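PDB 6D97: aldehyde dehydrogenase 12 from Zea mays, which catalyses the NAD+-dependent oxidation of L-glutamate gamma-semialdehyde to glutamate, the last step of proline catabolism in plants. Local coordinates for residues G190-T196 with N217-V223; N259-L263 with K281-L286. The contacts are given in a common frame with arbitrary orientation. Residues are numbered along the deposited sequence.

Interaction 1: residues G190-T196 with N217-V223. With NAD (nicotinamide-adenine-dinucleotide), chain E.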
ATOM      1  N   GLY A 190      13.719   1.867  20.205  1.00 26.62           N
ATOM      2  CA  GLY A 190      14.686   1.372  21.150  1.00 23.16           C
ATOM      3  C   GLY A 190      14.061   1.099  22.503  1.00 21.95           C
ATOM      4  O   GLY A 190      13.143   0.280  22.633  1.00 28.78           O
ATOM      5  N   PRO A 191      14.541   1.789  23.539  1.00 22.75           N
ATOM      6  CA  PRO A 191      13.979   1.608  24.885  1.00 25.33           C
ATOM      7  C   PRO A 191      12.630   2.304  24.987  1.00 26.91           C
ATOM      8  O   PRO A 191      12.517   3.506  24.733  1.00 28.67           O
ATOM      9  CB  PRO A 191      15.025   2.260  25.797  1.00 22.33           C
ATOM     10  CG  PRO A 191      15.652   3.320  24.937  1.00 25.18           C
ATOM     11  CD  PRO A 191      15.606   2.808  23.510  1.00 21.09           C
ATOM     12  N   VAL A 192      11.599   1.534  25.334  1.00 23.80           N
ATOM     13  CA  VAL A 192      10.232   2.036  25.396  1.00 26.06           C
ATOM     14  C   VAL A 192       9.557   1.508  26.657  1.00 28.83           C
ATOM     15  O   VAL A 192      10.066   0.617  27.340  1.00 30.91           O
ATOM     16  CB  VAL A 192       9.411   1.650  24.147  1.00 29.39           C
ATOM     17  CG1 VAL A 192      10.113   2.107  22.880  1.00 23.54           C
ATOM     18  CG2 VAL A 192       9.159   0.158  24.108  1.00 22.72           C
ATOM     19  N   ALA A 193       8.384   2.070  26.951  1.00 21.81           N
ATOM     20  CA  ALA A 193       7.599   1.700  28.117  1.00 21.33           C
ATOM     21  C   ALA A 193       6.146   1.480  27.719  1.00 29.82           C
ATOM     22  O   ALA A 193       5.643   2.094  26.773  1.00 31.82           O
ATOM     23  CB  ALA A 193       7.680   2.768  29.211  1.00 21.05           C
ATOM     24  N   ILE A 194       5.481   0.585  28.448  1.00 27.12           N
ATOM     25  CA  ILE A 194       4.075   0.259  28.232  1.00 21.94           C
ATOM     26  C   ILE A 194       3.369   0.249  29.577  1.00 24.22           C
ATOM     27  O   ILE A 194       3.832  -0.395  30.525  1.00 21.82           O
ATOM     28  CB  ILE A 194       3.898  -1.096  27.527  1.00 21.88           C
ATOM     29  CG1 ILE A 194       4.704  -1.113  26.237  1.00 24.67           C
ATOM     30  CG2 ILE A 194       2.438  -1.347  27.213  1.00 18.72           C
ATOM     31  CD1 ILE A 194       4.838  -2.494  25.641  1.00 34.07           C
ATOM     32  N   ILE A 195       2.251   0.965  29.659  1.00 26.80           N
ATOM     33  CA  ILE A 195       1.481   1.128  30.887  1.00 27.29           C
ATOM     34  C   ILE A 195       0.014   0.874  30.555  1.00 32.03           C
ATOM     35  O   ILE A 195      -0.566   1.587  29.727  1.00 25.81           O
ATOM     36  CB  ILE A 195       1.669   2.531  31.488  1.00 32.84           C
ATOM     37  CG1 ILE A 195       3.159   2.838  31.677  1.00 29.04           C
ATOM     38  CG2 ILE A 195       0.916   2.653  32.795  1.00 21.61           C
ATOM     39  CD1 ILE A 195       3.444   4.266  32.066  1.00 25.54           C
ATOM     40  N   THR A 196      -0.583  -0.132  31.188  1.00 28.42           N
ATOM     41  CA  THR A 196      -1.933  -0.573  30.874  1.00 32.47           C
ATOM     42  C   THR A 196      -2.785  -0.691  32.130  1.00 30.70           C
ATOM     43  O   THR A 196      -2.257  -0.833  33.238  1.00 31.78           O
ATOM     44  CB  THR A 196      -1.914  -1.920  30.134  1.00 23.55           C
ATOM     45  OG1 THR A 196      -1.613  -2.976  31.051  1.00 23.13           O
ATOM     46  CG2 THR A 196      -0.883  -1.904  29.029  1.00 23.99           C
ATOM     47  N   ASN A 217      11.842  -2.805  19.399  1.00 29.18           N
ATOM     48  CA  ASN A 217      12.029  -2.070  20.639  1.00 19.70           C
ATOM     49  C   ASN A 217      12.328  -3.025  21.792  1.00 21.18           C
ATOM     50  O   ASN A 217      12.113  -4.237  21.702  1.00 26.30           O
ATOM     51  CB  ASN A 217      10.788  -1.236  20.965  1.00 27.13           C
ATOM     52  CG  ASN A 217      10.368  -0.337  19.817  1.00 19.89           C
ATOM     53  OD1 ASN A 217      10.959   0.719  19.596  1.00 21.32           O
ATOM     54  ND2 ASN A 217       9.341  -0.751  19.083  1.00 24.34           N
ATOM     55  N   LYS A 218      12.843  -2.459  22.883  1.00 19.51           N
ATOM     56  CA  LYS A 218      12.947  -3.182  24.146  1.00 21.75           C
ATOM     57  C   LYS A 218      12.015  -2.524  25.150  1.00 23.11           C
ATOM     58  O   LYS A 218      12.312  -1.421  25.637  1.00 24.17           O
ATOM     59  CB  LYS A 218      14.380  -3.204  24.677  1.00 21.81           C
ATOM     60  CG  LYS A 218      14.486  -3.796  26.071  1.00 21.67           C
ATOM     61  CD  LYS A 218      15.907  -4.125  26.458  1.00 29.21           C
ATOM     62  CE  LYS A 218      15.932  -4.765  27.838  1.00 35.41           C
ATOM     63  NZ  LYS A 218      17.296  -5.215  28.226  1.00 25.96           N
ATOM     64  N   PRO A 219      10.881  -3.134  25.467  1.00 25.02           N
ATOM     65  CA  PRO A 219       9.914  -2.493  26.355  1.00 23.40           C
ATOM     66  C   PRO A 219      10.071  -2.896  27.810  1.00 29.83           C
ATOM     67  O   PRO A 219      10.547  -3.983  28.147  1.00 30.49           O
ATOM     68  CB  PRO A 219       8.575  -3.000  25.803  1.00 19.42           C
ATOM     69  CG  PRO A 219       8.900  -4.386  25.348  1.00 21.57           C
ATOM     70  CD  PRO A 219      10.344  -4.371  24.878  1.00 23.25           C
ATOM     71  N   VAL A 220       9.660  -1.980  28.678  1.00 34.80           N
ATOM     72  CA  VAL A 220       9.354  -2.286  30.067  1.00 36.56           C
ATOM     73  C   VAL A 220       7.842  -2.194  30.210  1.00 35.58           C
ATOM     74  O   VAL A 220       7.230  -1.195  29.808  1.00 31.21           O
ATOM     75  CB  VAL A 220      10.088  -1.348  31.043  1.00 37.86           C
ATOM     76  CG1 VAL A 220       9.733   0.117  30.790  1.00 33.09           C
ATOM     77  CG2 VAL A 220       9.786  -1.746  32.478  1.00 23.32           C
ATOM     78  N   LEU A 221       7.234  -3.260  30.717  1.00 21.55           N
ATOM     79  CA  LEU A 221       5.785  -3.383  30.768  1.00 21.21           C
ATOM     80  C   LEU A 221       5.303  -3.232  32.203  1.00 24.41           C
ATOM     81  O   LEU A 221       5.790  -3.920  33.105  1.00 26.66           O
ATOM     82  CB  LEU A 221       5.327  -4.727  30.197  1.00 23.73           C
ATOM     83  CG  LEU A 221       3.842  -5.026  30.408  1.00 32.75           C
ATOM     84  CD1 LEU A 221       2.957  -4.039  29.663  1.00 20.08           C
ATOM     85  CD2 LEU A 221       3.522  -6.444  29.989  1.00 35.36           C
ATOM     86  N   LYS A 222       4.349  -2.330  32.407  1.00 31.60           N
ATOM     87  CA  LYS A 222       3.734  -2.119  33.710  1.00 26.55           C
ATOM     88  C   LYS A 222       2.229  -2.300  33.573  1.00 25.83           C
ATOM     89  O   LYS A 222       1.584  -1.594  32.789  1.00 25.65           O
ATOM     90  CB  LYS A 222       4.069  -0.730  34.257  1.00 22.81           C
ATOM     91  CG  LYS A 222       3.555  -0.466  35.662  1.00 32.27           C
ATOM     92  CD  LYS A 222       2.640   0.745  35.682  1.00 40.30           C
ATOM     93  CE  LYS A 222       2.241   1.126  37.098  1.00 39.73           C
ATOM     94  NZ  LYS A 222       1.309   0.131  37.699  1.00 36.61           N
ATOM     95  N   VAL A 223       1.679  -3.246  34.327  1.00 28.42           N
ATOM     96  CA  VAL A 223       0.245  -3.495  34.379  1.00 28.31           C
ATOM     97  C   VAL A 223      -0.235  -3.148  35.780  1.00 32.27           C
ATOM     98  O   VAL A 223       0.486  -3.366  36.761  1.00 32.54           O
ATOM     99  CB  VAL A 223      -0.090  -4.958  34.018  1.00 22.11           C
ATOM    100  CG1 VAL A 223      -1.593  -5.210  34.065  1.00 27.33           C
ATOM    101  CG2 VAL A 223       0.474  -5.298  32.642  1.00 23.36           C
TER
HETATM  102  PA  NAD E 601      -5.241   4.843  35.346  0.70 41.48           P
HETATM  103  O1A NAD E 601      -4.807   6.126  34.568  0.70 44.06           O
HETATM  104  O2A NAD E 601      -5.697   4.943  36.718  0.70 42.74           O
HETATM  105  O5B NAD E 601      -4.253   3.776  35.609  0.70 33.82           O
HETATM  106  C5B NAD E 601      -3.756   3.008  34.539  0.70 25.30           C
HETATM  107  C4B NAD E 601      -2.289   2.619  34.685  0.70 29.69           C
HETATM  108  O4B NAD E 601      -1.421   3.739  34.699  0.70 31.80           O
HETATM  109  C3B NAD E 601      -2.013   1.788  35.896  0.70 25.90           C
HETATM  110  O3B NAD E 601      -1.092   0.806  35.615  0.70 20.41           O
HETATM  111  C2B NAD E 601      -1.462   2.773  36.836  0.70 27.66           C
HETATM  112  O2B NAD E 601      -0.645   2.165  37.761  0.70 25.50           O
HETATM  113  C1B NAD E 601      -0.718   3.660  35.910  0.70 25.13           C
HETATM  114  N9A NAD E 601      -0.473   5.001  36.396  0.70 23.84           N
HETATM  115  C8A NAD E 601      -1.309   5.812  37.142  0.70 15.63           C
HETATM  116  N7A NAD E 601      -0.707   6.988  37.352  0.70 26.23           N
HETATM  117  C5A NAD E 601       0.542   6.987  36.737  0.70 25.45           C
HETATM  118  C6A NAD E 601       1.573   7.899  36.618  0.70 30.42           C
HETATM  119  N6A NAD E 601       1.452   9.192  37.233  0.70 26.47           N
HETATM  120  N1A NAD E 601       2.683   7.582  35.935  0.70 28.10           N
HETATM  121  C2A NAD E 601       2.829   6.370  35.341  0.70 27.52           C
HETATM  122  N3A NAD E 601       1.838   5.446  35.435  0.70 30.40           N
HETATM  123  C4A NAD E 601       0.705   5.725  36.113  0.70 22.24           C
HETATM  124  O3  NAD E 601      -6.347   4.022  34.835  0.70 46.70           O
HETATM  125  PN  NAD E 601      -7.741   3.753  35.549  0.70 46.70           P
HETATM  126  O1N NAD E 601      -8.575   3.050  34.417  0.70 43.12           O
HETATM  127  O2N NAD E 601      -7.597   2.790  36.691  0.70 38.01           O
HETATM  128  O5D NAD E 601      -8.474   4.995  35.980  0.70 43.72           O
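Strands 191-196 and 218-223 run parallel and in register, their segment axes 22° apart, as neighbours in the five-stranded parallel sheet of the Rossmann-type NAD-binding domain; helix 203-214 completes the beta-alpha-beta crossover. Six main-chain hydrogen bonds lace them together, from K218 N to G190 O (2.8 Å) through K222 N to I194 O (2.7 Å) to T196 N to K222 O (3.1 Å). At the start, N217 in the m rotamer brings OD1 to G190 N (3.1 Å), and the same oxygen accepts from Y189 N. G190 has phi/psi of 101/-119, where a CB would be jammed against the preceding carbonyl. On one face V192 CG2 meets P219 CB (3.6 Å), and I194 (m, t) sets CD1 on P219 CB (3.8 Å) and CG2 against L221 CD1 (3.7 Å); helix 203-214 packs on P219 and T196. On the other, A193 CB touches V220 CG1 (3.7 Å), and helix 255-265 covers A193 and I195. K218, fully extended, reaches away to S88 O. K222 is t at chi1 and chi3 but turns at chi2 (-122°, between wells) and again at chi4 (m), carrying NZ to NAD O2B (2.8 Å) and, weakly, O3B (3.3 Å), while NAD O3B donates to T196 O (3.1 Å). Both strands thus end at the adenosine ribose, whose two hydroxyls are read by one ammonium group and one main-chain carbonyl.

Interaction 2: residues N259-L263 with K281-L286. With NAD (nicotinamide-adenine-dinucleotide), chain E.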
ATOM      1  N   ASN A 259       6.040   6.811  37.209  1.00 31.21           N
ATOM      2  CA  ASN A 259       6.302   8.154  36.706  1.00 33.84           C
ATOM      3  C   ASN A 259       7.777   8.504  36.846  1.00 32.83           C
ATOM      4  O   ASN A 259       8.395   9.028  35.911  1.00 40.10           O
ATOM      5  CB  ASN A 259       5.434   9.168  37.452  1.00 38.02           C
ATOM      6  CG  ASN A 259       4.951  10.296  36.560  1.00 49.98           C
ATOM      7  OD1 ASN A 259       3.779  10.670  36.600  1.00 58.97           O
ATOM      8  ND2 ASN A 259       5.850  10.840  35.745  1.00 44.88           N
ATOM      9  N   LYS A 260       8.363   8.208  38.009  1.00 35.01           N
ATOM     10  CA  LYS A 260       9.780   8.489  38.216  1.00 28.60           C
ATOM     11  C   LYS A 260      10.645   7.700  37.242  1.00 31.95           C
ATOM     12  O   LYS A 260      11.630   8.226  36.710  1.00 39.27           O
ATOM     13  CB  LYS A 260      10.188   8.165  39.651  1.00 29.75           C
ATOM     14  CG  LYS A 260       9.459   8.928  40.737  1.00 43.99           C
ATOM     15  CD  LYS A 260      10.009   8.495  42.090  1.00 46.10           C
ATOM     16  CE  LYS A 260       8.950   8.505  43.176  1.00 51.71           C
ATOM     17  NZ  LYS A 260       8.546   9.883  43.553  1.00 57.80           N
ATOM     18  N   LEU A 261      10.301   6.432  37.005  1.00 33.45           N
ATOM     19  CA  LEU A 261      11.087   5.619  36.084  1.00 32.96           C
ATOM     20  C   LEU A 261      11.060   6.201  34.677  1.00 38.88           C
ATOM     21  O   LEU A 261      12.082   6.208  33.980  1.00 41.62           O
ATOM     22  CB  LEU A 261      10.574   4.181  36.082  1.00 28.31           C
ATOM     23  CG  LEU A 261      11.199   3.266  35.030  1.00 25.79           C
ATOM     24  CD1 LEU A 261      12.703   3.164  35.227  1.00 26.72           C
ATOM     25  CD2 LEU A 261      10.556   1.893  35.073  1.00 32.37           C
ATOM     26  N   LEU A 262       9.900   6.709  34.249  1.00 30.91           N
ATOM     27  CA  LEU A 262       9.791   7.299  32.918  1.00 32.66           C
ATOM     28  C   LEU A 262      10.685   8.522  32.779  1.00 26.05           C
ATOM     29  O   LEU A 262      11.324   8.720  31.740  1.00 37.15           O
ATOM     30  CB  LEU A 262       8.339   7.675  32.622  1.00 38.67           C
ATOM     31  CG  LEU A 262       7.305   6.552  32.519  1.00 37.71           C
ATOM     32  CD1 LEU A 262       5.907   7.128  32.313  1.00 35.58           C
ATOM     33  CD2 LEU A 262       7.661   5.597  31.397  1.00 22.71           C
ATOM     34  N   LEU A 263      10.740   9.358  33.813  1.00 30.25           N
ATOM     35  CA  LEU A 263      11.558  10.561  33.750  1.00 42.44           C
ATOM     36  C   LEU A 263      13.034  10.280  33.990  1.00 47.48           C
ATOM     37  O   LEU A 263      13.878  11.084  33.581  1.00 45.56           O
ATOM     38  CB  LEU A 263      11.040  11.586  34.759  1.00 42.54           C
ATOM     39  CG  LEU A 263       9.652  12.121  34.403  1.00 52.80           C
ATOM     40  CD1 LEU A 263       9.057  12.945  35.535  1.00 50.83           C
ATOM     41  CD2 LEU A 263       9.726  12.939  33.122  1.00 59.75           C
ATOM     42  N   LYS A 281      -1.162  14.112  32.056  1.00 37.06           N
ATOM     43  CA  LYS A 281      -0.001  14.355  32.908  1.00 28.97           C
ATOM     44  C   LYS A 281       1.254  13.737  32.305  1.00 38.70           C
ATOM     45  O   LYS A 281       2.308  14.381  32.239  1.00 39.69           O
ATOM     46  CB  LYS A 281      -0.253  13.796  34.309  1.00 32.50           C
ATOM     47  CG  LYS A 281       0.849  14.094  35.311  1.00 41.09           C
ATOM     48  CD  LYS A 281       0.786  13.130  36.486  1.00 45.94           C
ATOM     49  CE  LYS A 281       1.737  13.538  37.596  1.00 48.00           C
ATOM     50  NZ  LYS A 281       3.115  13.741  37.080  1.00 48.23           N
ATOM     51  N   LEU A 282       1.157  12.481  31.859  1.00 34.02           N
ATOM     52  CA  LEU A 282       2.301  11.829  31.229  1.00 36.83           C
ATOM     53  C   LEU A 282       2.674  12.511  29.920  1.00 43.12           C
ATOM     54  O   LEU A 282       3.861  12.663  29.610  1.00 41.62           O
ATOM     55  CB  LEU A 282       2.009  10.347  30.993  1.00 29.54           C
ATOM     56  CG  LEU A 282       2.052   9.418  32.207  1.00 36.89           C
ATOM     57  CD1 LEU A 282       2.158   7.967  31.767  1.00 31.90           C
ATOM     58  CD2 LEU A 282       3.220   9.788  33.097  1.00 30.68           C
ATOM     59  N   ALA A 283       1.673  12.924  29.134  1.00 31.39           N
ATOM     60  CA  ALA A 283       1.958  13.616  27.881  1.00 38.92           C
ATOM     61  C   ALA A 283       2.712  14.914  28.124  1.00 33.39           C
ATOM     62  O   ALA A 283       3.501  15.345  27.276  1.00 34.76           O
ATOM     63  CB  ALA A 283       0.662  13.893  27.120  1.00 35.01           C
ATOM     64  N   ALA A 284       2.481  15.552  29.272  1.00 33.95           N
ATOM     65  CA  ALA A 284       3.213  16.763  29.608  1.00 31.78           C
ATOM     66  C   ALA A 284       4.591  16.434  30.167  1.00 32.90           C
ATOM     67  O   ALA A 284       5.588  17.051  29.774  1.00 31.75           O
ATOM     68  CB  ALA A 284       2.416  17.608  30.605  1.00 28.08           C
ATOM     69  N   ASP A 285       4.665  15.459  31.078  1.00 27.28           N
ATOM     70  CA  ASP A 285       5.947  15.088  31.668  1.00 29.94           C
ATOM     71  C   ASP A 285       6.921  14.597  30.605  1.00 36.41           C
ATOM     72  O   ASP A 285       8.089  15.001  30.580  1.00 30.67           O
ATOM     73  CB  ASP A 285       5.747  14.017  32.740  1.00 45.49           C
ATOM     74  CG  ASP A 285       5.087  14.558  33.987  1.00 46.27           C
ATOM     75  OD1 ASP A 285       4.886  15.789  34.066  1.00 45.14           O
ATOM     76  OD2 ASP A 285       4.770  13.749  34.884  1.00 44.87           O
ATOM     77  N   LEU A 286       6.454  13.724  29.717  1.00 37.10           N
ATOM     78  CA  LEU A 286       7.273  13.171  28.650  1.00 37.41           C
ATOM     79  C   LEU A 286       7.331  14.074  27.429  1.00 35.42           C
ATOM     80  O   LEU A 286       7.922  13.683  26.416  1.00 32.84           O
ATOM     81  CB  LEU A 286       6.754  11.782  28.267  1.00 25.66           C
ATOM     82  CG  LEU A 286       6.954  10.720  29.357  1.00 32.54           C
ATOM     83  CD1 LEU A 286       6.124   9.476  29.082  1.00 28.88           C
ATOM     84  CD2 LEU A 286       8.419  10.336  29.486  1.00 43.79           C
TER
HETATM   85  PA  NAD E 601      -5.241   4.843  35.346  0.70 41.48           P
HETATM   86  O1A NAD E 601      -4.807   6.126  34.568  0.70 44.06           O
HETATM   87  O2A NAD E 601      -5.697   4.943  36.718  0.70 42.74           O
HETATM   88  O5B NAD E 601      -4.253   3.776  35.609  0.70 33.82           O
HETATM   89  C5B NAD E 601      -3.756   3.008  34.539  0.70 25.30           C
HETATM   90  C4B NAD E 601      -2.289   2.619  34.685  0.70 29.69           C
HETATM   91  O4B NAD E 601      -1.421   3.739  34.699  0.70 31.80           O
HETATM   92  C3B NAD E 601      -2.013   1.788  35.896  0.70 25.90           C
HETATM   93  O3B NAD E 601      -1.092   0.806  35.615  0.70 20.41           O
HETATM   94  C2B NAD E 601      -1.462   2.773  36.836  0.70 27.66           C
HETATM   95  O2B NAD E 601      -0.645   2.165  37.761  0.70 25.50           O
HETATM   96  C1B NAD E 601      -0.718   3.660  35.910  0.70 25.13           C
HETATM   97  N9A NAD E 601      -0.473   5.001  36.396  0.70 23.84           N
HETATM   98  C8A NAD E 601      -1.309   5.812  37.142  0.70 15.63           C
HETATM   99  N7A NAD E 601      -0.707   6.988  37.352  0.70 26.23           N
HETATM  100  C5A NAD E 601       0.542   6.987  36.737  0.70 25.45           C
HETATM  101  C6A NAD E 601       1.573   7.899  36.618  0.70 30.42           C
HETATM  102  N6A NAD E 601       1.452   9.192  37.233  0.70 26.47           N
HETATM  103  N1A NAD E 601       2.683   7.582  35.935  0.70 28.10           N
HETATM  104  C2A NAD E 601       2.829   6.370  35.341  0.70 27.52           C
HETATM  105  N3A NAD E 601       1.838   5.446  35.435  0.70 30.40           N
HETATM  106  C4A NAD E 601       0.705   5.725  36.113  0.70 22.24           C
HETATM  107  O3  NAD E 601      -6.347   4.022  34.835  0.70 46.70           O
HETATM  108  PN  NAD E 601      -7.741   3.753  35.549  0.70 46.70           P
HETATM  109  O1N NAD E 601      -8.575   3.050  34.417  0.70 43.12           O
HETATM  110  O2N NAD E 601      -7.597   2.790  36.691  0.70 38.01           O
HETATM  111  O5D NAD E 601      -8.474   4.995  35.980  0.70 43.72           O
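K281 and D285, one helical turn apart, form a salt bridge (NZ to OD2, 2.7 Å), and both ends of it engage the amide of N259 on the facing helix. K281 NZ donates to N259 OD1 (3.2 Å), and N259 ND2 donates to D285 OD2 (3.2 Å), closing a small polar ring across the gap. N259 OD1 has a further partner, accepting from NAD N6A at 2.8 Å, so the amide that joins the helices also recognises the adenine amino group. The segments lie on helices 255-265 and 276-285, L286 following directly on the second; these helices are linked through strand 269-273 of the Rossmann-type sheet; their short axes lie 11.2 Å apart at 26°, nearly parallel, with side chains filling the space between. L282 CD2 approaches NAD N1A (3.6 Å) and N259 OD1 (3.7 Å), bordering the adenine pocket. Next to the polar group, L262 CD1 meets L282 CD2 (3.9 Å) and L286 CD1 (4.0 Å), with T270 of strand 269-273 touching both L262 and L286. Toward the more exposed edge, L263 swings CD2 over the D285 backbone, 3.7 Å from D285 O, and A284 packs on K287 of a second subunit.

Overall arrangement
Interaction 1 builds part of the parallel sheet, and interaction 2 is the pair of helices lying on the A193 and I195 face of it; their centres are about 13 Å apart. They meet through leucine packing: L262 CD2 lies 3.6 Å from A193 CB, while I195 CD1 is 3.8 Å from L262 CD1 and 3.9 Å from L282 CD1. NAD spans the two, its adenosine ribose bound at the strand ends of 190-196 and 217-223 and its adenine base at 259-263 and 281-286. I195 borders both halves: its CG2 lies 3.2 Å from ribose O4B and its CD1 3.9 Å from adenine C2A. S275, also hydrogen-bonded to NAD, extends the pocket beyond these segments.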